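Surface presentation of antigens protein SpaK (Salmonella typhimurium, PDB 2FM8) chaperones type III secretion effectors such as SipA, SopA, SopE and SopE2, storing them in the bacterial cytoplasm in a secretion-competent state. Local coordinates at residues Val52-Gln57 with Ala102-Asp107. Residues are numbered along the deposited sequence; the frame is centred on the assembly and turned at random.
Sequences VWIWAQ and ALVHPD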
loop_
_atom_site.group_PDB
_atom_site.type_symbol
_atom_site.label_atom_id
_atom_site.label_comp_id
_atom_site.label_asym_id
_atom_site.label_seq_id
_atom_site.Cartn_x
_atom_site.Cartn_y
_atom_site.Cartn_z
ATOM N N VAL A 52 15.747 16.076 -13.811
ATOM C CA VAL A 52 16.689 14.970 -13.835
ATOM C C VAL A 52 16.288 13.881 -12.829
ATOM O O VAL A 52 16.161 14.137 -11.637
ATOM C CB VAL A 52 18.108 15.438 -13.578
ATOM C CG1 VAL A 52 19.054 14.250 -13.554
ATOM C CG2 VAL A 52 18.524 16.412 -14.687
ATOM N N TRP A 53 16.087 12.673 -13.340
ATOM C CA TRP A 53 15.759 11.526 -12.528
ATOM C C TRP A 53 16.876 10.472 -12.493
ATOM O O TRP A 53 17.467 10.124 -13.521
ATOM C CB TRP A 53 14.510 10.850 -13.088
ATOM C CG TRP A 53 13.231 11.599 -12.924
ATOM C CD1 TRP A 53 12.706 12.485 -13.793
ATOM C CD2 TRP A 53 12.287 11.479 -11.847
ATOM N NE1 TRP A 53 11.516 12.942 -13.341
ATOM C CE2 TRP A 53 11.223 12.339 -12.145
ATOM C CE3 TRP A 53 12.238 10.724 -10.671
ATOM C CZ2 TRP A 53 10.112 12.482 -11.300
ATOM C CZ3 TRP A 53 11.135 10.869 -9.821
ATOM C CH2 TRP A 53 10.090 11.732 -10.141
ATOM N N ILE A 54 17.128 9.939 -11.301
ATOM C CA ILE A 54 17.973 8.749 -11.137
ATOM C C ILE A 54 17.047 7.667 -10.614
ATOM O O ILE A 54 16.277 7.918 -9.672
ATOM C CB ILE A 54 19.116 9.000 -10.125
ATOM C CG1 ILE A 54 20.015 10.148 -10.576
ATOM C CG2 ILE A 54 19.982 7.738 -9.900
ATOM C CD1 ILE A 54 20.903 10.672 -9.418
ATOM N N TRP A 55 17.079 6.483 -11.210
ATOM C CA TRP A 55 16.218 5.418 -10.712
ATOM C C TRP A 55 16.782 4.036 -10.981
ATOM O O TRP A 55 17.748 3.882 -11.714
ATOM C CB TRP A 55 14.809 5.550 -11.266
ATOM C CG TRP A 55 14.578 4.983 -12.628
ATOM C CD1 TRP A 55 14.080 3.721 -12.942
ATOM C CD2 TRP A 55 14.789 5.640 -13.862
ATOM N NE1 TRP A 55 13.976 3.579 -14.296
ATOM C CE2 TRP A 55 14.414 4.735 -14.891
ATOM C CE3 TRP A 55 15.250 6.901 -14.206
ATOM C CZ2 TRP A 55 14.489 5.059 -16.226
ATOM C CZ3 TRP A 55 15.332 7.222 -15.528
ATOM C CH2 TRP A 55 14.950 6.313 -16.533
ATOM N N ALA A 56 16.180 3.057 -10.334
ATOM C CA ALA A 56 16.530 1.653 -10.494
ATOM C C ALA A 56 15.308 0.798 -10.214
ATOM O O ALA A 56 14.585 1.047 -9.253
ATOM C CB ALA A 56 17.656 1.271 -9.549
ATOM N N GLN A 57 15.085 -0.205 -11.048
ATOM C CA GLN A 57 14.181 -1.310 -10.704
ATOM C C GLN A 57 14.818 -2.228 -9.687
ATOM O O GLN A 57 16.015 -2.487 -9.749
ATOM C CB GLN A 57 13.811 -2.096 -11.954
ATOM C CG GLN A 57 12.953 -1.299 -12.895
ATOM C CD GLN A 57 12.691 -2.042 -14.181
ATOM O OE1 GLN A 57 12.973 -3.243 -14.278
ATOM N NE2 GLN A 57 12.127 -1.346 -15.175
ATOM N N ALA A 102 14.894 9.027 -7.586
ATOM C CA ALA A 102 15.284 10.318 -7.049
ATOM C C ALA A 102 15.023 11.393 -8.104
ATOM O O ALA A 102 15.571 11.324 -9.221
ATOM C CB ALA A 102 16.747 10.295 -6.687
ATOM N N LEU A 103 14.153 12.339 -7.781
ATOM C CA LEU A 103 14.015 13.544 -8.559
ATOM C C LEU A 103 15.085 14.453 -8.017
ATOM O O LEU A 103 14.952 15.000 -6.947
ATOM C CB LEU A 103 12.620 14.169 -8.371
ATOM C CG LEU A 103 12.371 15.520 -9.049
ATOM C CD1 LEU A 103 12.572 15.393 -10.528
ATOM C CD2 LEU A 103 10.981 16.024 -8.747
ATOM N N VAL A 104 16.166 14.602 -8.761
ATOM C CA VAL A 104 17.348 15.281 -8.251
ATOM C C VAL A 104 17.137 16.795 -8.081
ATOM O O VAL A 104 16.681 17.475 -9.003
ATOM C CB VAL A 104 18.542 15.086 -9.168
ATOM C CG1 VAL A 104 19.784 15.705 -8.552
ATOM C CG2 VAL A 104 18.777 13.592 -9.456
ATOM N N HIS A 105 17.527 17.311 -6.920
ATOM C CA HIS A 105 17.425 18.730 -6.662
ATOM C C HIS A 105 18.467 19.453 -7.536
ATOM O O HIS A 105 19.572 18.967 -7.664
ATOM C CB HIS A 105 17.658 19.007 -5.174
ATOM C CG HIS A 105 17.321 20.412 -4.765
ATOM N ND1 HIS A 105 18.076 21.498 -5.149
ATOM C CD2 HIS A 105 16.294 20.907 -4.033
ATOM C CE1 HIS A 105 17.536 22.603 -4.656
ATOM N NE2 HIS A 105 16.452 22.271 -3.979
ATOM N N PRO A 106 18.108 20.594 -8.167
ATOM C CA PRO A 106 19.079 21.337 -8.993
ATOM C C PRO A 106 20.401 21.752 -8.319
ATOM O O PRO A 106 21.403 21.882 -9.001
ATOM C CB PRO A 106 18.289 22.571 -9.454
ATOM C CG PRO A 106 16.880 22.201 -9.314
ATOM C CD PRO A 106 16.781 21.226 -8.191
ATOM N N ASP A 107 20.406 21.947 -7.000
ATOM C CA ASP A 107 21.644 22.145 -6.228
ATOM C C ASP A 107 22.662 21.059 -6.504
ATOM O O ASP A 107 23.852 21.286 -6.335
ATOM C CB ASP A 107 21.370 22.087 -4.723
ATOM C CG ASP A 107 20.660 23.312 -4.201
ATOM O OD1 ASP A 107 20.466 24.283 -4.949
ATOM O OD2 ASP A 107 20.297 23.288 -3.030
HETATM O O HOH W 1 15.962 17.750 -11.487
#
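The indole of W53 is overlapped on one face by L103, whose CB sits 3.9 Å from the centroid of the six-membered ring in a CH-pi contact, 13° off the ring normal. Farther along the same side chain, L103 CD1 lies over the ring nearer its rim, 3.7 Å from W53 CE2. A branched aliphatic chain suits this place because its carbons can spread across a flat ring.

Beneath this pair the backbones run antiparallel, W53 and L103 forming a non-hydrogen-bonded pair and I54 and A102 a hydrogen-bonded one. I54 N donates to A102 O, and A102 N returns a bond to I54 O at 2.7 Å, while V104 N reaches V52 O at 2.9 Å. Between V52 N and V104 O a water forms the bridge, accepting from the first and donating to the second.

Past the W53-L103 pair, V104 turns its CB toward strand 51-57, and its CG2 meets I54 CD1 at 3.6 Å. On the other sheet face, the small A102 leaves its CB beside I54, and F122 of helix 112-132 touches both residues. Beta-branched V52 and I54 suit the extended strand; V104 is compact and apolar, fit for a buried place.

On the W53 face, G86 of the second subunit packs against W53 and L103, and an apolar side chain of another protein's chain also touches W53. The contact thus joins the middle strand 51-57 to its neighbour 97-103 in a five-stranded antiparallel sheet, helix-packed on one face and engaged by other chains on the opposite one, in the alpha+beta fold of dimeric class IB type III secretion chaperones.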